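Local atomic coordinates of glycosyltransferase (duf1792) (Streptococcus sanguinis, PDB entry 5V4A), a protein that probably transfers sugars from nucleotide-activated donors, acting as the UDP-binding, C-terminal GT-D domain of a longer streptococcal glycosyltransferase. Residues Tyr17-Gly22 and Lys135-Asp140; Asp30-Leu35 and Ala52-Ile57; Asp63-Val68 and Asp210-Gly215; Gly129-Leu134 and Glu229-Gly234. All coordinates share one frame; numbering follows the deposited sequence.

Contact 1: Tyr17-Gly22 and Lys135-Asp140; sequences YLLEKG and KQLWQD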
# COMPACT_ATOMS: atom_id res chain seq x y z
N TYR A 17 3.21 -2.34 10.22
CA TYR A 17 4.30 -2.30 11.19
C TYR A 17 5.65 -2.21 10.49
O TYR A 17 6.51 -1.41 10.88
CB TYR A 17 4.26 -3.54 12.10
CG TYR A 17 5.20 -3.46 13.32
CD1 TYR A 17 6.48 -3.96 13.28
CD2 TYR A 17 4.78 -2.84 14.49
CE1 TYR A 17 7.32 -3.90 14.39
CE2 TYR A 17 5.62 -2.73 15.60
CZ TYR A 17 6.88 -3.27 15.54
OH TYR A 17 7.71 -3.19 16.64
N LEU A 18 5.85 -3.01 9.43
CA LEU A 18 7.10 -2.98 8.69
C LEU A 18 7.30 -1.64 8.00
O LEU A 18 8.43 -1.15 7.91
CB LEU A 18 7.14 -4.12 7.67
CG LEU A 18 7.12 -5.56 8.22
CD1 LEU A 18 7.10 -6.60 7.10
CD2 LEU A 18 8.31 -5.82 9.17
N LEU A 19 6.23 -1.06 7.45
CA LEU A 19 6.33 0.26 6.83
C LEU A 19 6.62 1.35 7.85
O LEU A 19 7.41 2.26 7.58
CB LEU A 19 5.04 0.59 6.08
CG LEU A 19 4.85 -0.25 4.81
CD1 LEU A 19 3.41 -0.23 4.32
CD2 LEU A 19 5.79 0.27 3.74
N GLU A 20 5.96 1.28 9.01
CA GLU A 20 6.16 2.28 10.06
C GLU A 20 7.55 2.19 10.67
O GLU A 20 8.23 3.20 10.84
CB GLU A 20 5.10 2.08 11.15
CG GLU A 20 5.11 3.17 12.21
CD GLU A 20 4.45 4.44 11.74
OE1 GLU A 20 5.05 5.53 11.89
OE2 GLU A 20 3.32 4.35 11.21
N LYS A 21 7.97 0.98 11.05
CA LYS A 21 9.18 0.82 11.85
C LYS A 21 10.41 0.47 11.03
O LYS A 21 11.53 0.67 11.52
CB LYS A 21 8.96 -0.27 12.91
CG LYS A 21 7.83 0.01 13.87
CD LYS A 21 7.97 1.40 14.47
CE LYS A 21 7.23 1.51 15.79
NZ LYS A 21 8.04 0.97 16.92
N GLY A 22 10.24 -0.01 9.81
CA GLY A 22 11.37 -0.46 9.04
C GLY A 22 12.01 -1.72 9.57
O GLY A 22 13.15 -2.02 9.23
N LYS A 135 4.82 -4.12 -2.20
CA LYS A 135 5.69 -3.51 -3.20
C LYS A 135 6.33 -2.24 -2.68
O LYS A 135 7.47 -1.94 -3.04
CB LYS A 135 4.93 -3.21 -4.50
CG LYS A 135 4.49 -4.45 -5.30
CD LYS A 135 3.90 -4.04 -6.61
CE LYS A 135 3.53 -5.24 -7.44
NZ LYS A 135 2.60 -4.77 -8.50
N GLN A 136 5.63 -1.50 -1.82
CA GLN A 136 6.18 -0.26 -1.28
C GLN A 136 7.38 -0.51 -0.37
O GLN A 136 8.19 0.39 -0.17
CB GLN A 136 5.08 0.49 -0.50
CG GLN A 136 5.41 1.95 -0.18
CD GLN A 136 5.49 2.84 -1.41
OE1 GLN A 136 4.89 2.54 -2.44
NE2 GLN A 136 6.24 3.92 -1.30
N LEU A 137 7.52 -1.73 0.15
CA LEU A 137 8.68 -2.06 0.98
C LEU A 137 9.97 -2.02 0.17
O LEU A 137 11.03 -1.68 0.71
CB LEU A 137 8.48 -3.43 1.61
CG LEU A 137 7.41 -3.56 2.69
CD1 LEU A 137 7.23 -5.02 3.04
CD2 LEU A 137 7.83 -2.79 3.93
N TRP A 138 9.90 -2.36 -1.11
CA TRP A 138 11.10 -2.37 -1.93
C TRP A 138 11.09 -1.35 -3.06
O TRP A 138 12.05 -1.31 -3.83
CB TRP A 138 11.35 -3.77 -2.51
CG TRP A 138 10.20 -4.44 -3.27
CD1 TRP A 138 9.76 -4.14 -4.53
CD2 TRP A 138 9.40 -5.54 -2.82
NE1 TRP A 138 8.72 -4.97 -4.88
CE2 TRP A 138 8.49 -5.85 -3.85
CE3 TRP A 138 9.36 -6.29 -1.64
CZ2 TRP A 138 7.55 -6.88 -3.74
CZ3 TRP A 138 8.42 -7.32 -1.54
CH2 TRP A 138 7.54 -7.60 -2.58
N GLN A 139 10.04 -0.53 -3.18
CA GLN A 139 9.99 0.46 -4.25
C GLN A 139 11.20 1.38 -4.19
O GLN A 139 11.50 1.96 -3.14
CB GLN A 139 8.71 1.30 -4.16
CG GLN A 139 7.46 0.63 -4.65
CD GLN A 139 7.62 0.07 -6.04
OE1 GLN A 139 7.59 0.82 -7.03
NE2 GLN A 139 7.82 -1.24 -6.13
N ASP A 140 11.91 1.51 -5.31
CA ASP A 140 13.06 2.41 -5.47
C ASP A 140 14.23 2.05 -4.55
O ASP A 140 15.05 2.91 -4.23
CB ASP A 140 12.65 3.88 -5.23
CG ASP A 140 11.70 4.40 -6.31
OD1 ASP A 140 10.56 4.77 -5.95
OD2 ASP A 140 12.09 4.44 -7.50
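Leu19 and Leu137 meet methyl to methyl, Leu19 CD2 lying 3.7 Å from Leu137 CD2, with the two side chains crossing at about a right angle. That same Leu137 methyl is also 4.0 Å from Leu19 CG and, one residue back along the first helix, 4.0 Å from Leu18 CB. CD2 of Leu137 therefore sits against the neighbouring positions 18 and 19, touching the branch of one leucine and the base of the other. Leu137 gets there with CG anti to its carbonyl carbon (chi1 -70°). Gln136 adds a looser touch through its aliphatic part, its CG standing 4.3 Å from Leu19 CD2, while the rest of that side chain turns away.

Behind Leu137, Lys135 O takes two donors. The amide of Gln139 reaches it through NE2 at 3.2 Å, from above the carbonyl plane, and Trp138 N comes in from the other face. The indole of Trp138 lies over Lys135 CA and gives its NE1 hydrogen to Leu159 O.

Leu18 also packs on Met67 of strand 66-70, and Gln136 touches Lys135 of the second subunit. Helix 11-21 thus lies against the three-stranded parallel sheet, whereas helix 127-138 leads into strand 142-148 of the five-stranded one. The result is an apolar helix-helix contact, close to the dimer interface, that joins a helix packed on the smaller sheet to the helix running into the larger one, within the two-sheet GT-D fold.

Contact 2: Asp30-Leu35 and Ala52-Ile57; sequences DGEMDL and ARLREI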
# COMPACT_ATOMS: atom_id res chain seq x y z
N ASP A 30 3.75 -23.80 8.88
CA ASP A 30 3.57 -25.20 9.26
C ASP A 30 4.82 -26.04 9.00
O ASP A 30 5.07 -27.00 9.72
CB ASP A 30 2.36 -25.77 8.53
CG ASP A 30 2.38 -25.49 7.04
OD1 ASP A 30 2.32 -24.30 6.66
OD2 ASP A 30 2.46 -26.45 6.26
N GLY A 31 5.62 -25.68 7.99
CA GLY A 31 6.81 -26.45 7.71
C GLY A 31 7.88 -26.29 8.77
O GLY A 31 8.66 -27.21 9.01
N GLU A 32 7.96 -25.10 9.38
CA GLU A 32 8.92 -24.90 10.46
C GLU A 32 8.51 -25.66 11.72
O GLU A 32 9.35 -26.29 12.38
CB GLU A 32 9.07 -23.40 10.75
CG GLU A 32 9.88 -22.66 9.71
CD GLU A 32 9.25 -22.68 8.33
OE1 GLU A 32 8.10 -22.19 8.19
OE2 GLU A 32 9.92 -23.14 7.38
N MET A 33 7.22 -25.63 12.05
CA MET A 33 6.74 -26.40 13.19
C MET A 33 6.93 -27.90 12.94
O MET A 33 7.17 -28.66 13.89
CB MET A 33 5.27 -26.07 13.48
CG MET A 33 4.62 -26.98 14.48
SD MET A 33 5.49 -26.94 16.07
CE MET A 33 5.32 -25.22 16.55
N ASP A 34 6.79 -28.35 11.69
CA ASP A 34 7.11 -29.73 11.34
C ASP A 34 8.53 -30.08 11.76
O ASP A 34 8.78 -31.13 12.35
CB ASP A 34 6.94 -29.95 9.84
CG ASP A 34 5.59 -30.53 9.50
OD1 ASP A 34 5.16 -30.39 8.33
OD2 ASP A 34 4.97 -31.13 10.40
N LEU A 35 9.49 -29.22 11.41
CA LEU A 35 10.89 -29.46 11.74
C LEU A 35 11.14 -29.36 13.24
O LEU A 35 11.96 -30.11 13.78
CB LEU A 35 11.77 -28.48 10.98
CG LEU A 35 12.04 -28.76 9.51
CD1 LEU A 35 12.59 -27.53 8.82
CD2 LEU A 35 13.02 -29.94 9.37
N ALA A 52 16.48 -26.79 16.42
CA ALA A 52 16.67 -26.12 17.70
C ALA A 52 16.77 -24.61 17.50
O ALA A 52 16.30 -23.83 18.34
CB ALA A 52 17.92 -26.66 18.40
N ARG A 53 17.40 -24.20 16.40
CA ARG A 53 17.49 -22.78 16.10
C ARG A 53 16.13 -22.19 15.74
O ARG A 53 15.84 -21.04 16.09
CB ARG A 53 18.48 -22.54 14.96
CG ARG A 53 18.80 -21.08 14.72
CD ARG A 53 19.59 -20.45 15.86
NE ARG A 53 20.15 -19.16 15.46
CZ ARG A 53 20.71 -18.30 16.31
NH1 ARG A 53 20.80 -18.58 17.60
NH2 ARG A 53 21.21 -17.15 15.86
N LEU A 54 15.28 -22.94 15.04
CA LEU A 54 13.96 -22.41 14.71
C LEU A 54 13.10 -22.26 15.96
O LEU A 54 12.43 -21.23 16.15
CB LEU A 54 13.25 -23.32 13.70
CG LEU A 54 13.87 -23.51 12.33
CD1 LEU A 54 13.09 -24.60 11.58
CD2 LEU A 54 13.86 -22.21 11.55
N ARG A 55 13.12 -23.28 16.82
CA ARG A 55 12.39 -23.20 18.08
C ARG A 55 12.86 -22.01 18.90
O ARG A 55 12.05 -21.32 19.54
CB ARG A 55 12.59 -24.50 18.85
CG ARG A 55 11.77 -24.65 20.11
CD ARG A 55 12.03 -26.02 20.67
NE ARG A 55 13.46 -26.23 20.83
CZ ARG A 55 14.04 -27.42 21.00
NH1 ARG A 55 13.29 -28.52 21.01
NH2 ARG A 55 15.35 -27.51 21.13
N GLU A 56 14.16 -21.71 18.84
CA GLU A 56 14.69 -20.60 19.64
C GLU A 56 14.15 -19.26 19.13
O GLU A 56 13.80 -18.39 19.94
CB GLU A 56 16.21 -20.59 19.61
CG GLU A 56 16.78 -19.63 20.63
CD GLU A 56 18.28 -19.47 20.56
OE1 GLU A 56 18.95 -20.20 19.81
OE2 GLU A 56 18.79 -18.55 21.25
N ILE A 57 14.11 -19.09 17.81
CA ILE A 57 13.66 -17.83 17.24
C ILE A 57 12.16 -17.65 17.45
O ILE A 57 11.68 -16.54 17.74
CB ILE A 57 14.06 -17.75 15.76
CG1 ILE A 57 15.57 -17.83 15.58
CG2 ILE A 57 13.56 -16.48 15.12
CD1 ILE A 57 15.97 -18.07 14.13
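Leu54 does most of the work here, pushing its CD1 methyl between Glu32 and Leu35, residues that are one turn apart on helix 30-36. CD1 of Leu54 lies 4.1 Å from Leu35 CD1 and just as close to Leu35 CB, so it meets both the base and one branch of that leucine. Toward Glu32 it finds aliphatic carbon, Glu32 CG at 4.2 Å, and the backbone too, with Glu32 O equally far from the methyl. The distances are those of ordinary, unstrained apolar packing.

Glu32 contributes only its stem. Its chain bends about the CB-CG bond (chi2 63°), and the carboxylate goes elsewhere: OE1 accepts from Gly29 N, and the side chain comes within about 3 Å of that of Lys205, a UDP-binding residue. Bound UDP is about 5 Å from the Glu32 side chain.

Helix 30-36 lies between two longer helices: Pro202 of helix 201-213 packs on both Glu32 and Leu35, while Met33 turns toward Phe96 and Tyr100 of helix 82-103. Helix 48-58 rests Leu54 and Ile57 on Phe28, just past strand 24-27, and reaches helix 201-213 through the salt bridge of Arg53 with Asp210.

Contact 3: Asp63-Val68 and Asp210-Gly215; sequences DERLMV and DLVQEG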
# COMPACT_ATOMS: atom_id res chain seq x y z
N ASP A 63 9.91 -6.57 18.03
CA ASP A 63 10.21 -5.18 18.31
C ASP A 63 10.59 -4.48 17.00
O ASP A 63 10.63 -5.11 15.94
CB ASP A 63 11.32 -5.08 19.37
CG ASP A 63 12.64 -5.68 18.90
OD1 ASP A 63 12.94 -5.68 17.69
OD2 ASP A 63 13.39 -6.21 19.76
N GLU A 64 10.91 -3.19 17.09
CA GLU A 64 11.16 -2.39 15.89
C GLU A 64 12.36 -2.88 15.09
O GLU A 64 12.51 -2.48 13.93
CB GLU A 64 11.39 -0.94 16.28
CG GLU A 64 12.54 -0.82 17.28
CD GLU A 64 12.88 0.60 17.65
OE1 GLU A 64 13.10 0.84 18.86
OE2 GLU A 64 12.96 1.45 16.74
N ARG A 65 13.22 -3.73 15.67
CA ARG A 65 14.34 -4.31 14.93
C ARG A 65 13.91 -5.54 14.15
O ARG A 65 14.35 -5.75 13.01
CB ARG A 65 15.47 -4.66 15.92
CG ARG A 65 16.76 -5.24 15.31
CD ARG A 65 17.77 -5.73 16.37
NE ARG A 65 17.42 -7.05 16.91
CZ ARG A 65 18.29 -7.91 17.42
NH1 ARG A 65 19.59 -7.62 17.46
NH2 ARG A 65 17.86 -9.08 17.88
N LEU A 66 13.01 -6.34 14.71
CA LEU A 66 12.66 -7.61 14.09
C LEU A 66 11.26 -8.03 14.51
O LEU A 66 10.97 -8.09 15.71
CB LEU A 66 13.68 -8.69 14.48
CG LEU A 66 13.32 -10.10 14.02
CD1 LEU A 66 13.25 -10.07 12.52
CD2 LEU A 66 14.38 -11.07 14.47
N MET A 67 10.41 -8.32 13.53
CA MET A 67 9.06 -8.83 13.77
C MET A 67 9.06 -10.34 13.55
O MET A 67 9.52 -10.81 12.51
CB MET A 67 8.03 -8.18 12.85
CG MET A 67 6.58 -8.49 13.25
SD MET A 67 5.31 -7.65 12.25
CE MET A 67 5.77 -8.19 10.60
N VAL A 68 8.55 -11.09 14.52
CA VAL A 68 8.45 -12.54 14.45
C VAL A 68 7.00 -12.89 14.14
O VAL A 68 6.08 -12.39 14.79
CB VAL A 68 8.90 -13.20 15.77
CG1 VAL A 68 8.69 -14.70 15.72
CG2 VAL A 68 10.36 -12.81 16.09
N ASP A 210 20.21 -14.20 11.88
CA ASP A 210 21.65 -14.02 12.00
C ASP A 210 22.10 -12.70 11.37
O ASP A 210 22.99 -12.03 11.89
CB ASP A 210 22.40 -15.19 11.34
CG ASP A 210 22.45 -16.42 12.21
OD1 ASP A 210 22.07 -16.36 13.40
OD2 ASP A 210 22.88 -17.47 11.70
N LEU A 211 21.50 -12.34 10.24
CA LEU A 211 21.86 -11.09 9.58
C LEU A 211 21.43 -9.88 10.39
O LEU A 211 22.16 -8.88 10.43
CB LEU A 211 21.23 -11.05 8.18
CG LEU A 211 21.87 -11.94 7.12
CD1 LEU A 211 21.07 -11.85 5.83
CD2 LEU A 211 23.33 -11.56 6.90
N VAL A 212 20.30 -9.96 11.09
CA VAL A 212 19.87 -8.86 11.96
C VAL A 212 20.90 -8.60 13.05
O VAL A 212 21.23 -7.45 13.37
CB VAL A 212 18.49 -9.17 12.56
CG1 VAL A 212 18.17 -8.22 13.71
CG2 VAL A 212 17.40 -9.10 11.48
N GLN A 213 21.46 -9.67 13.61
CA GLN A 213 22.44 -9.50 14.68
C GLN A 213 23.67 -8.75 14.20
O GLN A 213 24.38 -8.12 15.00
CB GLN A 213 22.82 -10.87 15.25
CG GLN A 213 21.64 -11.71 15.70
CD GLN A 213 20.60 -10.95 16.52
OE1 GLN A 213 20.92 -10.29 17.51
NE2 GLN A 213 19.34 -11.05 16.11
N GLU A 214 23.97 -8.85 12.90
CA GLU A 214 25.07 -8.13 12.28
C GLU A 214 24.66 -6.78 11.72
O GLU A 214 25.45 -6.15 11.02
CB GLU A 214 25.71 -8.99 11.19
CG GLU A 214 26.31 -10.26 11.73
CD GLU A 214 26.99 -11.06 10.65
OE1 GLU A 214 27.75 -10.44 9.87
OE2 GLU A 214 26.76 -12.28 10.57
N GLY A 215 23.42 -6.35 11.97
CA GLY A 215 23.02 -5.00 11.62
C GLY A 215 22.49 -4.79 10.22
O GLY A 215 22.40 -3.63 9.79
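Arg65, in the Asx turn that leads into strand 66-70, reaches over to Val212 and Gln213 in the last turn of helix 201-213, which ends in a Schellman motif. The arginine starts out anti to its amide nitrogen (chi1 -178°), runs extended and then bends at chi3, which carries the guanidinium past Val212. CG1 of Val212 lies over one face of that group, toward its rim, 3.5 Å from Arg65 NE, and also touches the arginine's CG and CD. At the edge of the group stands the amide of Gln213. Arg65 NH1 gives a hydrogen bond to Gln213 OE1 at 3.0 Å, bent to 139° at the hydrogen, and NH2 adds a weak one to the same oxygen. The amide is turned steeply against the guanidinium, with 78° between the planes, and the donor comes from above the carbonyl plane. Gln213 NE2 bonds to Tyr209 O, one turn back, which fixes which end is NE2 and leaves OE1 as acceptor; NE2 stands close to Arg65 NH2 without bonding it.

The turn itself hangs on Asp63 OD1, which takes Arg65 N at 2.8 Å and Leu66 N at 3.1 Å. Strand 66-70 is the central one of the three-stranded parallel sheet, whereas helix 201-213 follows strand 195-199 of the five-stranded sheet, so the contact links an element of each of the two parallel sheets of the GT-D fold. Further in, Leu66 CD1 faces Val212 CG2 at 4.4 Å, and both residues pack on Ser24 of strand 24-27. Past Gln213, the positive-phi Gly215 bonds back to Val212 O.

Contact 4: Gly129-Leu134 and Glu229-Gly234; sequences GYFAKL and EWFQMG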
# COMPACT_ATOMS: atom_id res chain seq x y z
N GLY A 129 -4.53 -4.65 -2.33
CA GLY A 129 -3.93 -3.69 -1.42
C GLY A 129 -2.78 -4.32 -0.67
O GLY A 129 -1.80 -3.63 -0.35
N TYR A 130 -2.86 -5.62 -0.38
CA TYR A 130 -1.76 -6.28 0.31
C TYR A 130 -0.50 -6.26 -0.56
O TYR A 130 0.59 -5.95 -0.08
CB TYR A 130 -2.14 -7.71 0.71
CG TYR A 130 -3.32 -7.82 1.66
CD1 TYR A 130 -3.69 -6.76 2.47
CD2 TYR A 130 -4.06 -9.01 1.77
CE1 TYR A 130 -4.76 -6.85 3.33
CE2 TYR A 130 -5.13 -9.11 2.65
CZ TYR A 130 -5.48 -8.01 3.42
OH TYR A 130 -6.55 -8.08 4.30
N PHE A 131 -0.64 -6.61 -1.85
CA PHE A 131 0.51 -6.56 -2.74
C PHE A 131 1.00 -5.13 -2.95
O PHE A 131 2.21 -4.91 -3.15
CB PHE A 131 0.20 -7.22 -4.09
CG PHE A 131 0.08 -8.72 -4.03
CD1 PHE A 131 1.18 -9.51 -3.73
CD2 PHE A 131 -1.14 -9.35 -4.30
CE1 PHE A 131 1.07 -10.90 -3.68
CE2 PHE A 131 -1.25 -10.74 -4.25
CZ PHE A 131 -0.14 -11.51 -3.93
N ALA A 132 0.11 -4.13 -2.91
CA ALA A 132 0.57 -2.75 -3.04
C ALA A 132 1.48 -2.36 -1.87
O ALA A 132 2.53 -1.74 -2.07
CB ALA A 132 -0.61 -1.78 -3.13
N LYS A 133 1.09 -2.72 -0.65
CA LYS A 133 1.92 -2.35 0.50
C LYS A 133 3.22 -3.14 0.53
O LYS A 133 4.27 -2.61 0.92
CB LYS A 133 1.13 -2.56 1.79
CG LYS A 133 0.01 -1.53 1.98
CD LYS A 133 -0.42 -1.41 3.43
CE LYS A 133 -1.54 -2.33 3.77
NZ LYS A 133 -2.12 -2.06 5.10
N LEU A 134 3.18 -4.40 0.10
CA LEU A 134 4.40 -5.17 -0.03
C LEU A 134 5.35 -4.52 -1.02
O LEU A 134 6.53 -4.34 -0.73
CB LEU A 134 4.08 -6.60 -0.47
CG LEU A 134 3.63 -7.61 0.58
CD1 LEU A 134 2.80 -8.72 -0.05
CD2 LEU A 134 4.85 -8.22 1.32
N GLU A 229 1.73 -14.63 -8.83
CA GLU A 229 1.34 -15.23 -10.11
C GLU A 229 -0.12 -15.65 -10.08
O GLU A 229 -0.89 -15.33 -11.00
CB GLU A 229 2.24 -16.41 -10.44
CG GLU A 229 3.65 -16.03 -10.78
CD GLU A 229 3.84 -15.68 -12.24
OE1 GLU A 229 4.98 -15.30 -12.59
OE2 GLU A 229 2.88 -15.80 -13.04
N TRP A 230 -0.55 -16.31 -9.00
CA TRP A 230 -1.95 -16.71 -8.90
C TRP A 230 -2.87 -15.50 -8.89
O TRP A 230 -3.93 -15.51 -9.53
CB TRP A 230 -2.17 -17.56 -7.65
CG TRP A 230 -1.53 -18.90 -7.75
CD1 TRP A 230 -1.37 -19.65 -8.87
CD2 TRP A 230 -0.96 -19.66 -6.67
NE1 TRP A 230 -0.73 -20.83 -8.57
CE2 TRP A 230 -0.47 -20.86 -7.23
CE3 TRP A 230 -0.81 -19.44 -5.30
CZ2 TRP A 230 0.15 -21.84 -6.45
CZ3 TRP A 230 -0.19 -20.41 -4.53
CH2 TRP A 230 0.29 -21.60 -5.11
N PHE A 231 -2.47 -14.44 -8.17
CA PHE A 231 -3.25 -13.20 -8.15
C PHE A 231 -3.38 -12.61 -9.55
O PHE A 231 -4.48 -12.26 -9.99
CB PHE A 231 -2.60 -12.21 -7.16
CG PHE A 231 -3.09 -10.80 -7.26
CD1 PHE A 231 -4.37 -10.46 -6.84
CD2 PHE A 231 -2.24 -9.79 -7.68
CE1 PHE A 231 -4.81 -9.13 -6.89
CE2 PHE A 231 -2.67 -8.45 -7.72
CZ PHE A 231 -3.96 -8.13 -7.33
N GLN A 232 -2.28 -12.53 -10.30
CA GLN A 232 -2.34 -11.89 -11.61
C GLN A 232 -3.15 -12.70 -12.61
O GLN A 232 -3.75 -12.12 -13.52
CB GLN A 232 -0.93 -11.66 -12.16
CG GLN A 232 -0.03 -10.84 -11.26
CD GLN A 232 0.00 -9.38 -11.64
OE1 GLN A 232 -0.97 -8.66 -11.44
NE2 GLN A 232 1.12 -8.93 -12.19
N MET A 233 -3.17 -14.02 -12.47
CA MET A 233 -3.96 -14.88 -13.34
C MET A 233 -5.40 -15.00 -12.86
O MET A 233 -6.24 -15.56 -13.57
CB MET A 233 -3.26 -16.24 -13.47
CG MET A 233 -3.71 -17.28 -12.50
SD MET A 233 -2.82 -18.83 -12.80
CE MET A 233 -1.18 -18.18 -13.05
N GLY A 234 -5.71 -14.46 -11.68
CA GLY A 234 -7.02 -14.64 -11.10
C GLY A 234 -7.36 -16.08 -10.79
O GLY A 234 -8.53 -16.47 -10.91
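Phe131 and Phe231 carry this contact alone, ring against ring. In Phe131, CB points at the helix opposite, and a chi1 of -72°, which puts CG anti to the carbonyl carbon, sends the ring out in that direction. Along one side of the ring every atom then finds a partner. CD2 comes first, over one face of the Phe231 ring and toward its rim, 3.6 Å from Phe231 CD2. Next, CE2 reaches in at the root of the other side chain, 3.5 Å from Phe231 CG and equally near Phe231 CB. At the tip, CZ is still 4.1 Å from Phe231 CB.

The order of these partners tells how the rings lie: while Phe131 runs outward, its contacts on Phe231 run inward, from the ring to CB, because the two side chains slide past each other in opposite directions. Phe231 comes to this position with CG anti to its own amide nitrogen (chi1 167°). The ring centroids are 4.8 Å apart and the planes inclined by 33°, an oblique overlap. With CE2 against both CG and CB, the contact is close and wholly apolar.

Gly234, with positive phi, closes helix 224-233 in a Schellman motif just beyond Phe231. Tyr228, a turn earlier on that helix, meets Phe131 edge-to-face, and Ile224 packs on it as well, so the ring lies along one side of helix 224-233 from Ile224 to Phe231. On another flank Lys133 forms a salt bridge with Asp16 of helix 11-21, leaving helix 127-138 between helices 11-21 and 224-233.

Contacts 1 and 4 share helix 127-138: their centres are 16 Å apart, they meet where Leu19 CD1 lies 4.1 Å from Lys133 CD, and both touch the second subunit. Contact 3 reaches contact 1 through Leu18 CD2, 3.8 Å from Met67 CE, and contact 2 through the salt bridge from Arg53 NH2 to Asp210 OD1 at 2.7 Å. Contact 2 lies across the chain's centre from contacts 1 and 4, about 26 and 28 Å away between centres. It is the one nearest to UDP, about 5 Å from the Glu32 side chain; the side chains of Phe131, Leu18 and Leu66 stand about 10, 12 and 13 Å from the nucleotide.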